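Local coordinates for putative capsular polysaccharide biosynthesis protein (Streptococcus pneumoniae serotype 4, PDB 6EWJ), which probably acts as a pyridoxal-phosphate-dependent sugar aminotransferase of the DegT/DnrJ/EryC1 family in pneumococcal teichoic acid biosynthesis, at residues 392-395 against 396-400; 363-367 against 368-372; 350-354 against 355-359; 36-39 against 40-44. All coordinates share one frame; numbering follows the deposited sequence.

Interaction 1 (392-395 against 396-400)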
loop_
_atom_site.group_PDB
_atom_site.type_symbol
_atom_site.label_atom_id
_atom_site.label_comp_id
_atom_site.label_asym_id
_atom_site.label_seq_id
_atom_site.Cartn_x
_atom_site.Cartn_y
_atom_site.Cartn_z
ATOM N N GLU A 392 -5.642 -0.382 38.566
ATOM C CA GLU A 392 -7.011 -0.266 39.089
ATOM C C GLU A 392 -8.037 -0.744 38.046
ATOM O O GLU A 392 -9.002 -1.426 38.370
ATOM C CB GLU A 392 -7.324 1.179 39.504
ATOM C CG GLU A 392 -6.564 1.685 40.728
ATOM C CD GLU A 392 -5.135 2.214 40.458
ATOM O OE1 GLU A 392 -4.584 2.118 39.320
ATOM O OE2 GLU A 392 -4.542 2.725 41.436
ATOM N N GLU A 393 -7.809 -0.379 36.792
ATOM C CA GLU A 393 -8.652 -0.851 35.685
ATOM C C GLU A 393 -8.575 -2.373 35.495
ATOM O O GLU A 393 -9.604 -3.028 35.330
ATOM C CB GLU A 393 -8.271 -0.135 34.396
ATOM C CG GLU A 393 -8.709 1.326 34.394
ATOM C CD GLU A 393 -8.168 2.131 33.232
ATOM O OE1 GLU A 393 -7.158 1.748 32.598
ATOM O OE2 GLU A 393 -8.782 3.152 32.923
ATOM N N VAL A 394 -7.364 -2.916 35.545
ATOM C CA VAL A 394 -7.163 -4.356 35.437
ATOM C C VAL A 394 -7.932 -5.083 36.578
ATOM O O VAL A 394 -8.657 -6.043 36.329
ATOM C CB VAL A 394 -5.664 -4.764 35.415
ATOM C CG1 VAL A 394 -5.517 -6.283 35.371
ATOM C CG2 VAL A 394 -4.929 -4.182 34.211
ATOM N N ASP A 395 -7.783 -4.581 37.801
ATOM C CA ASP A 395 -8.494 -5.131 38.972
ATOM C C ASP A 395 -9.999 -5.068 38.774
ATOM O O ASP A 395 -10.713 -6.029 39.062
ATOM C CB ASP A 395 -8.092 -4.403 40.251
ATOM C CG ASP A 395 -6.660 -4.712 40.671
ATOM O OD1 ASP A 395 -6.016 -5.636 40.111
ATOM O OD2 ASP A 395 -6.168 -4.033 41.580
ATOM N N TYR A 396 -10.462 -3.942 38.250
ATOM C CA TYR A 396 -11.876 -3.771 37.913
ATOM C C TYR A 396 -12.356 -4.767 36.845
ATOM O O TYR A 396 -13.421 -5.360 37.009
ATOM C CB TYR A 396 -12.140 -2.327 37.484
ATOM C CG TYR A 396 -13.564 -2.078 37.069
ATOM C CD1 TYR A 396 -14.579 -1.972 38.016
ATOM C CD2 TYR A 396 -13.898 -1.940 35.711
ATOM C CE1 TYR A 396 -15.898 -1.732 37.632
ATOM C CE2 TYR A 396 -15.196 -1.699 35.314
ATOM C CZ TYR A 396 -16.196 -1.599 36.273
ATOM O OH TYR A 396 -17.483 -1.368 35.869
ATOM N N ILE A 397 -11.562 -4.975 35.794
ATOM C CA ILE A 397 -11.914 -5.941 34.729
ATOM C C ILE A 397 -11.972 -7.373 35.304
ATOM O O ILE A 397 -12.915 -8.112 35.035
ATOM C CB ILE A 397 -10.932 -5.857 33.523
ATOM C CG1 ILE A 397 -11.126 -4.526 32.776
ATOM C CG2 ILE A 397 -11.147 -6.994 32.540
ATOM C CD1 ILE A 397 -9.988 -4.134 31.860
ATOM N N ILE A 398 -10.974 -7.746 36.097
ATOM C CA ILE A 398 -10.964 -9.066 36.759
ATOM C C ILE A 398 -12.270 -9.319 37.537
ATOM O O ILE A 398 -12.996 -10.275 37.292
ATOM C CB ILE A 398 -9.735 -9.199 37.696
ATOM C CG1 ILE A 398 -8.457 -9.299 36.878
ATOM C CG2 ILE A 398 -9.834 -10.449 38.601
ATOM C CD1 ILE A 398 -7.212 -9.026 37.691
ATOM N N GLU A 399 -12.560 -8.425 38.471
ATOM C CA GLU A 399 -13.659 -8.650 39.363
ATOM C C GLU A 399 -15.026 -8.540 38.595
ATOM O O GLU A 399 -15.904 -9.380 38.806
ATOM C CB GLU A 399 -13.455 -7.963 40.731
ATOM C CG GLU A 399 -13.864 -6.552 40.700
ATOM C CD GLU A 399 -15.358 -6.410 40.983
ATOM O OE1 GLU A 399 -16.175 -6.961 40.209
ATOM O OE2 GLU A 399 -15.718 -5.780 42.007
ATOM N N THR A 400 -15.151 -7.596 37.642
ATOM C CA THR A 400 -16.379 -7.446 36.807
ATOM C C THR A 400 -16.633 -8.643 35.876
ATOM O O THR A 400 -17.751 -9.135 35.782
ATOM C CB THR A 400 -16.365 -6.149 35.970
ATOM O OG1 THR A 400 -16.168 -5.008 36.811
ATOM C CG2 THR A 400 -17.681 -5.976 35.214
#
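The Tyr396 ring leans over the helix surface, with Glu393 O set obliquely to it and Thr400 OG1 over the centre of one face, 3.3 Å above the ring plane. The setting is one continuous alpha helix, part of helix 391-409. With CG opposite the backbone N (chi1 178°), the ring starts out beside its own carbonyl carbon, the group to which Thr400 also bonds. Tyr396 CB rests 3.4 Å from Glu392 O. The bond from OH to Ala343 O fixes the far end of the phenol, while Thr400 OG1 merely covers one face.

Four i to i+4 backbone hydrogen bonds join 392-395 to 396-400. The straightest is that from Ile398 N to Val394 O, 2.9 Å long with an N-H...O angle of 172°, and its donor lies nearly on the line of the C=O bond. On the buried side of the helix Val394 CG1 meets Ile398 CD1 at 4.0 Å, the two side chains slanting across one another. Both, with Ile397, pack on Tyr295 of helix 268-299. The same helix supplies Arg294, whose NH1 forms a salt bridge with Asp395 OD1, so a charged pair borders the apolar seam.

Tyr396 O accepts two bonds from Thr400, one turn further on. Thr400 N gives the ordinary helical bond, and OG1 donates a second to the same oxygen. The two donors approach from opposite faces of the carbonyl plane, Thr400 OG1 lying 2.8 Å from Tyr396 O.

Interaction 2 (363-367 against 368-372)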
loop_
_atom_site.group_PDB
_atom_site.type_symbol
_atom_site.label_atom_id
_atom_site.label_comp_id
_atom_site.label_asym_id
_atom_site.label_seq_id
_atom_site.Cartn_x
_atom_site.Cartn_y
_atom_site.Cartn_z
ATOM N N LEU A 363 -16.251 -19.365 -1.137
ATOM C CA LEU A 363 -15.234 -20.241 -1.750
ATOM C C LEU A 363 -15.358 -21.723 -1.374
ATOM O O LEU A 363 -14.460 -22.499 -1.623
ATOM C CB LEU A 363 -13.850 -19.696 -1.395
ATOM C CG LEU A 363 -13.557 -18.299 -1.934
ATOM C CD1 LEU A 363 -12.241 -17.784 -1.331
ATOM C CD2 LEU A 363 -13.509 -18.227 -3.461
ATOM N N GLY A 364 -16.476 -22.103 -0.771
ATOM C CA GLY A 364 -16.757 -23.494 -0.477
ATOM C C GLY A 364 -16.337 -23.984 0.901
ATOM O O GLY A 364 -16.498 -25.158 1.194
ATOM N N PHE A 365 -15.792 -23.119 1.757
ATOM C CA PHE A 365 -15.398 -23.555 3.100
ATOM C C PHE A 365 -16.587 -23.670 4.040
ATOM O O PHE A 365 -17.472 -22.817 4.049
ATOM C CB PHE A 365 -14.319 -22.651 3.670
ATOM C CG PHE A 365 -13.057 -22.703 2.884
ATOM C CD1 PHE A 365 -12.125 -23.715 3.092
ATOM C CD2 PHE A 365 -12.828 -21.788 1.867
ATOM C CE1 PHE A 365 -10.957 -23.743 2.335
ATOM C CE2 PHE A 365 -11.698 -21.858 1.076
ATOM C CZ PHE A 365 -10.765 -22.828 1.304
ATOM N N ASP A 366 -16.610 -24.742 4.817
ATOM C CA ASP A 366 -17.806 -25.124 5.593
ATOM C C ASP A 366 -17.420 -25.329 7.067
ATOM O O ASP A 366 -16.559 -26.148 7.360
ATOM C CB ASP A 366 -18.392 -26.397 4.984
ATOM C CG ASP A 366 -19.667 -26.846 5.645
ATOM O OD1 ASP A 366 -19.990 -26.447 6.785
ATOM O OD2 ASP A 366 -20.361 -27.647 4.995
ATOM N N MET A 367 -18.041 -24.547 7.942
ATOM C CA MET A 367 -17.772 -24.542 9.374
ATOM C C MET A 367 -17.850 -25.912 10.025
ATOM O O MET A 367 -17.059 -26.195 10.949
ATOM C CB MET A 367 -18.723 -23.582 10.124
ATOM C CG MET A 367 -18.280 -23.268 11.564
ATOM S SD MET A 367 -16.745 -22.261 11.707
ATOM C CE MET A 367 -15.462 -23.499 11.905
ATOM N N THR A 368 -18.746 -26.764 9.516
ATOM C CA THR A 368 -18.900 -28.122 10.069
ATOM C C THR A 368 -17.641 -28.986 9.898
ATOM O O THR A 368 -17.492 -29.988 10.584
ATOM C CB THR A 368 -20.136 -28.878 9.482
ATOM O OG1 THR A 368 -19.969 -29.092 8.069
ATOM C CG2 THR A 368 -21.442 -28.085 9.731
ATOM N N ASN A 369 -16.739 -28.611 8.981
ATOM C CA ASN A 369 -15.428 -29.300 8.830
ATOM C C ASN A 369 -14.381 -28.951 9.866
ATOM O O ASN A 369 -13.326 -29.594 9.914
ATOM C CB ASN A 369 -14.833 -29.074 7.425
ATOM C CG ASN A 369 -15.577 -29.807 6.320
ATOM O OD1 ASN A 369 -15.896 -29.213 5.275
ATOM N ND2 ASN A 369 -15.868 -31.062 6.531
ATOM N N TYR A 370 -14.626 -27.913 10.670
ATOM C CA TYR A 370 -13.629 -27.390 11.597
ATOM C C TYR A 370 -14.243 -27.144 12.955
ATOM O O TYR A 370 -14.242 -26.017 13.444
ATOM C CB TYR A 370 -12.966 -26.095 11.013
ATOM C CG TYR A 370 -12.669 -26.185 9.553
ATOM C CD1 TYR A 370 -11.482 -26.746 9.085
ATOM C CD2 TYR A 370 -13.563 -25.683 8.612
ATOM C CE1 TYR A 370 -11.226 -26.881 7.730
ATOM C CE2 TYR A 370 -13.283 -25.757 7.246
ATOM C CZ TYR A 370 -12.122 -26.372 6.815
ATOM O OH TYR A 370 -11.878 -26.510 5.449
ATOM N N PRO A 371 -14.774 -28.222 13.597
ATOM C CA PRO A 371 -15.465 -28.069 14.871
ATOM C C PRO A 371 -14.621 -27.522 16.020
ATOM O O PRO A 371 -15.165 -26.906 16.925
ATOM C CB PRO A 371 -15.925 -29.498 15.192
ATOM C CG PRO A 371 -15.052 -30.396 14.367
ATOM C CD PRO A 371 -14.781 -29.625 13.134
ATOM N N LYS A 372 -13.319 -27.790 16.015
ATOM C CA LYS A 372 -12.437 -27.321 17.098
ATOM C C LYS A 372 -12.293 -25.813 16.999
ATOM O O LYS A 372 -12.314 -25.078 18.017
ATOM C CB LYS A 372 -11.085 -28.023 17.046
ATOM C CG LYS A 372 -11.207 -29.549 17.144
ATOM C CD LYS A 372 -11.228 -30.064 18.559
ATOM C CE LYS A 372 -11.251 -31.610 18.593
ATOM N NZ LYS A 372 -12.028 -32.365 17.524
HETATM O O HOH W 1 -14.601 -26.696 4.241
#
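Tyr370 folds back over the turn that precedes it, an Asx turn at Asp366 running into a short 3-10 segment just before helix 371-378. Its CB meets Met367 CE at 3.7 Å, a contact that Met367 reaches by bending its chain at chi2 and chi3. Further along one side of the ring, CD2 and CE2 both lie near Asp366 O, with CE2 at 3.3 Å and the oxygen oblique to the ring. Asn369 CB sits over one face, offset toward the rim. At the tip, OH comes to the edge of the Phe365 ring, in its plane and 3.7 Å from Phe365 CD1. The hydroxyl also shares a water with Asp366 N and Asn369 OD1. That water accepts from the backbone amide and donates to the asparagine oxygen, tying three residues together.

The turn itself is held by Asp366. Its CG lies opposite the backbone N (chi1 -177°), a setting that brings OD1 within 3.0 Å of Thr368 N; the N-H arrives from above the carboxylate plane. Thr368 OG1 adds a weak bond to the same oxygen. The backbone tightens as Asn369 N bonds to Asp366 O from well above the carbonyl plane, as befits an i to i+3 bond of a 3-10 turn.

Toward the body of the protein, Tyr370 and Phe365 pack on Met106 of strand 103-107, placing this surface segment against an outer strand of the large sheet. Tyr370, the N-cap residue of helix 371-378, gives its own N-H to Met367 O over 3.0 Å.

Interaction 3 (350-354 against 355-359)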
loop_
_atom_site.group_PDB
_atom_site.type_symbol
_atom_site.label_atom_id
_atom_site.label_comp_id
_atom_site.label_asym_id
_atom_site.label_seq_id
_atom_site.Cartn_x
_atom_site.Cartn_y
_atom_site.Cartn_z
ATOM N N HIS A 350 -11.445 -12.907 19.158
ATOM C CA HIS A 350 -10.413 -13.356 18.232
ATOM C C HIS A 350 -10.462 -14.882 18.196
ATOM O O HIS A 350 -9.954 -15.538 19.139
ATOM C CB HIS A 350 -9.034 -12.930 18.700
ATOM C CG HIS A 350 -8.853 -11.452 18.811
ATOM N ND1 HIS A 350 -9.294 -10.744 19.900
ATOM C CD2 HIS A 350 -8.330 -10.549 17.958
ATOM C CE1 HIS A 350 -9.013 -9.467 19.737
ATOM N NE2 HIS A 350 -8.458 -9.315 18.548
ATOM N N TYR A 351 -11.068 -15.489 17.182
ATOM C CA TYR A 351 -11.753 -14.851 16.038
ATOM C C TYR A 351 -12.882 -15.745 15.611
ATOM O O TYR A 351 -12.951 -16.896 15.989
ATOM C CB TYR A 351 -10.870 -14.788 14.817
ATOM C CG TYR A 351 -9.627 -13.944 14.879
ATOM C CD1 TYR A 351 -9.676 -12.600 14.580
ATOM C CD2 TYR A 351 -8.376 -14.509 15.213
ATOM C CE1 TYR A 351 -8.516 -11.810 14.604
ATOM C CE2 TYR A 351 -7.218 -13.709 15.230
ATOM C CZ TYR A 351 -7.311 -12.351 14.914
ATOM O OH TYR A 351 -6.151 -11.511 14.918
ATOM N N LYS A 352 -13.796 -15.187 14.812
ATOM C CA LYS A 352 -14.678 -15.991 14.017
ATOM C C LYS A 352 -13.802 -16.859 13.152
ATOM O O LYS A 352 -12.895 -16.347 12.543
ATOM C CB LYS A 352 -15.494 -15.114 13.069
ATOM C CG LYS A 352 -16.583 -14.361 13.736
ATOM C CD LYS A 352 -17.558 -13.835 12.673
ATOM C CE LYS A 352 -18.765 -13.260 13.330
ATOM N NZ LYS A 352 -19.648 -12.577 12.325
ATOM N N PRO A 353 -14.068 -18.179 13.073
ATOM C CA PRO A 353 -13.276 -18.994 12.188
ATOM C C PRO A 353 -13.581 -18.526 10.756
ATOM O O PRO A 353 -14.698 -18.075 10.482
ATOM C CB PRO A 353 -13.841 -20.402 12.396
ATOM C CG PRO A 353 -14.427 -20.358 13.753
ATOM C CD PRO A 353 -14.981 -18.985 13.891
ATOM N N LEU A 354 -12.602 -18.651 9.878
ATOM C CA LEU A 354 -12.735 -18.166 8.494
ATOM C C LEU A 354 -14.008 -18.673 7.793
ATOM O O LEU A 354 -14.653 -17.884 7.163
ATOM C CB LEU A 354 -11.499 -18.511 7.694
ATOM C CG LEU A 354 -10.216 -17.846 8.256
ATOM C CD1 LEU A 354 -9.081 -18.178 7.311
ATOM C CD2 LEU A 354 -10.273 -16.327 8.403
ATOM N N PRO A 355 -14.387 -19.969 7.995
ATOM C CA PRO A 355 -15.581 -20.504 7.357
ATOM C C PRO A 355 -16.872 -19.852 7.781
ATOM O O PRO A 355 -17.829 -20.032 7.085
ATOM C CB PRO A 355 -15.565 -21.977 7.752
ATOM C CG PRO A 355 -14.130 -22.276 7.993
ATOM C CD PRO A 355 -13.615 -21.053 8.643
ATOM N N LEU A 356 -16.873 -19.044 8.860
ATOM C CA LEU A 356 -18.081 -18.269 9.208
ATOM C C LEU A 356 -18.277 -17.041 8.333
ATOM O O LEU A 356 -19.384 -16.554 8.251
ATOM C CB LEU A 356 -18.105 -17.833 10.673
ATOM C CG LEU A 356 -18.405 -18.882 11.781
ATOM C CD1 LEU A 356 -18.594 -18.191 13.130
ATOM C CD2 LEU A 356 -19.628 -19.693 11.461
ATOM N N LEU A 357 -17.208 -16.578 7.689
ATOM C CA LEU A 357 -17.185 -15.315 6.946
ATOM C C LEU A 357 -17.698 -15.565 5.524
ATOM O O LEU A 357 -17.327 -16.551 4.879
ATOM C CB LEU A 357 -15.788 -14.735 6.932
ATOM C CG LEU A 357 -15.078 -14.548 8.289
ATOM C CD1 LEU A 357 -13.608 -14.220 8.063
ATOM C CD2 LEU A 357 -15.767 -13.531 9.210
ATOM N N THR A 358 -18.577 -14.691 5.070
ATOM C CA THR A 358 -19.121 -14.774 3.717
ATOM C C THR A 358 -18.114 -15.032 2.605
ATOM O O THR A 358 -18.338 -15.897 1.774
ATOM C CB THR A 358 -19.946 -13.489 3.433
ATOM O OG1 THR A 358 -21.029 -13.427 4.382
ATOM C CG2 THR A 358 -20.461 -13.384 1.976
ATOM N N ALA A 359 -16.993 -14.328 2.616
ATOM C CA ALA A 359 -15.989 -14.495 1.583
ATOM C C ALA A 359 -15.503 -15.927 1.431
ATOM O O ALA A 359 -15.290 -16.395 0.310
ATOM C CB ALA A 359 -14.807 -13.571 1.871
#
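Pro353 and Leu356 lie side by side and point the same way, Pro353 CD fitting against Leu356 CD1 at 3.8 Å. They belong to a proline-rich 3-10 turn that leads from the loop carrying Tyr351 into helix 358-361. The other edge of the Pro353 ring is filled from the next proline: Pro353 CB touches Pro355 CD, also at 3.8 Å. Pro353 is thus flanked by a leucine branch at one ring carbon and by a second pyrrolidine at another.

Leu357 forks between two neighbours. Its CD1 branch slants across Leu354 CD2 at 4.0 Å, and its CD2 branch settles on the aliphatic shaft of Lys352, 3.9 Å from Lys352 CD. The lysine chain is extended beyond CG, so its methylene groups line the leucine while NZ runs on to the second subunit, where it meets Glu254 in a salt bridge and the backbone oxygen of Tyr255. Leu357 faces the same subunit, packing on its Ile257. The turn therefore builds part of the dimer interface.

The opening residues take the chain past the cofactor site. Tyr351, preceded by a cis peptide bond, contacts pyridoxal 5'-phosphate in another structure of this protein; no cofactor is bound here. Phe377 of helix 371-378 packs on Lys352, Pro353 and Leu356.

Two backbone bonds close the turn, each from a donor well above the carbonyl plane. Leu356 N reaches Pro353 O with an N-H...O angle of 156°, and Leu357 N lies 2.9 Å from Leu354 O.

Interaction 4 (36-39 against 40-44)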
loop_
_atom_site.group_PDB
_atom_site.type_symbol
_atom_site.label_atom_id
_atom_site.label_comp_id
_atom_site.label_asym_id
_atom_site.label_seq_id
_atom_site.Cartn_x
_atom_site.Cartn_y
_atom_site.Cartn_z
ATOM N N ILE A 36 10.561 12.461 3.305
ATOM C CA ILE A 36 9.286 12.185 3.980
ATOM C C ILE A 36 8.641 10.860 3.595
ATOM O O ILE A 36 7.861 10.341 4.374
ATOM C CB ILE A 36 8.261 13.337 3.886
ATOM C CG1 ILE A 36 7.947 13.685 2.409
ATOM C CG2 ILE A 36 8.767 14.536 4.656
ATOM C CD1 ILE A 36 6.764 14.606 2.251
ATOM N N THR A 37 8.965 10.302 2.427
ATOM C CA THR A 37 8.632 8.905 2.143
ATOM C C THR A 37 9.842 8.020 2.516
ATOM O O THR A 37 10.603 8.401 3.415
ATOM C CB THR A 37 8.070 8.694 0.706
ATOM O OG1 THR A 37 7.575 7.356 0.566
ATOM C CG2 THR A 37 9.088 9.003 -0.388
ATOM N N THR A 38 9.987 6.862 1.876
ATOM C CA THR A 38 11.077 5.922 2.183
ATOM C C THR A 38 12.461 6.599 2.121
ATOM O O THR A 38 12.838 7.230 1.128
ATOM C CB THR A 38 11.059 4.695 1.234
ATOM O OG1 THR A 38 9.750 4.097 1.246
ATOM C CG2 THR A 38 12.101 3.606 1.663
ATOM N N GLY A 39 13.188 6.530 3.218
ATOM C CA GLY A 39 14.489 7.209 3.302
ATOM C C GLY A 39 15.405 6.557 4.329
ATOM O O GLY A 39 15.273 5.343 4.586
ATOM N N PRO A 40 16.376 7.327 4.862
ATOM C CA PRO A 40 17.379 6.747 5.782
ATOM C C PRO A 40 16.791 6.166 7.058
ATOM O O PRO A 40 17.267 5.145 7.510
ATOM C CB PRO A 40 18.332 7.910 6.109
ATOM C CG PRO A 40 17.886 9.077 5.308
ATOM C CD PRO A 40 16.571 8.771 4.637
ATOM N N LYS A 41 15.733 6.779 7.594
ATOM C CA LYS A 41 15.078 6.241 8.798
ATOM C C LYS A 41 14.460 4.870 8.568
ATOM O O LYS A 41 14.542 4.001 9.437
ATOM C CB LYS A 41 14.048 7.220 9.382
ATOM C CG LYS A 41 14.696 8.519 9.887
ATOM C CD LYS A 41 13.779 9.199 10.886
ATOM C CE LYS A 41 14.092 10.656 11.223
ATOM N NZ LYS A 41 15.533 10.914 11.256
ATOM N N THR A 42 13.856 4.668 7.401
ATOM C CA THR A 42 13.331 3.334 7.052
ATOM C C THR A 42 14.447 2.260 6.996
ATOM O O THR A 42 14.300 1.211 7.567
ATOM C CB THR A 42 12.440 3.362 5.781
ATOM O OG1 THR A 42 11.300 4.187 6.039
ATOM C CG2 THR A 42 11.950 1.973 5.397
ATOM N N LYS A 43 15.582 2.600 6.385
ATOM C CA LYS A 43 16.738 1.697 6.327
ATOM C C LYS A 43 17.276 1.437 7.743
ATOM O O LYS A 43 17.562 0.309 8.086
ATOM C CB LYS A 43 17.832 2.207 5.360
ATOM C CG LYS A 43 17.339 2.558 3.943
ATOM C CD LYS A 43 16.298 1.596 3.370
ATOM C CE LYS A 43 15.968 1.876 1.905
ATOM N NZ LYS A 43 14.824 1.096 1.340
ATOM N N GLU A 44 17.328 2.455 8.581
ATOM C CA GLU A 44 17.831 2.297 9.961
ATOM C C GLU A 44 16.838 1.432 10.743
ATOM O O GLU A 44 17.272 0.577 11.498
ATOM C CB GLU A 44 18.042 3.660 10.639
ATOM C CG GLU A 44 18.549 3.644 12.079
ATOM C CD GLU A 44 19.973 3.114 12.270
ATOM O OE1 GLU A 44 20.668 2.768 11.283
ATOM O OE2 GLU A 44 20.398 2.993 13.438
#
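Gly39 O receives the N-H of Lys43 at 3.3 Å, a fairly straight bond (163°) whose donor lies in the carbonyl plane. This long i to i+4 bond opens helix 40-53, with Gly39 as the N-cap residue. Lys43 CG approaches the same oxygen to 3.5 Å, laying aliphatic carbon beside the carbonyl. Pro40 follows in the first turn of the helix, where its lack of an N-H costs no helical bond. The glycine before it has phi and psi both extended.

The Thr38 methyl lies against the first turn of the helix. CG2 is placed opposite the backbone N (chi1 -53° for OG1), where it meets Thr42 CG2 at 4.1 Å. The Lys43 chain bends at chi2 (-40°) and crosses Thr38 at about a right angle, bringing its NZ 3.7 Å from Thr38 CG2. This is a contact of an ammonium group with a methyl and supplies no polar partner.

The hydroxyl of Thr38 is used on its other branch, bonding to Met266 O and Asn265 ND2. Asp268, at the start of helix 268-299, takes the N-H of Lys41 on one carboxylate oxygen and that of Thr42 on the other. On the loop side, Thr37 OG1 is bonded to Glu211 of the second subunit.

The first-turn N-H groups are thus bound by a carboxylate from another helix of the same chain. Set against them, Asp268 would probably favour its ionised form, and these hydrogen bonds tie the start of helix 40-53 to that of helix 268-299.

Overall arrangement
Along the chain the order is interaction 4, interaction 3, interaction 2 and interaction 1. Interactions 3 and 2 are neighbours, their centres 10 Å apart; Met367 packs on Pro353 and Tyr370 on Pro355. Together they form two successive helix-entering turns, at helices 358-361 and 371-378, both packed on strand 103-107 of the seven-stranded sheet. Interaction 4 lies on the opposite side of the chain's centre, its centre about 37 Å from that of interaction 3, yet both touch the second subunit. Interaction 1 is centred about 42 Å from interaction 4. Helix 268-299 is packed on by both helix 40-53 and helix 391-409, while the cofactor residue Tyr351 belongs to interaction 3.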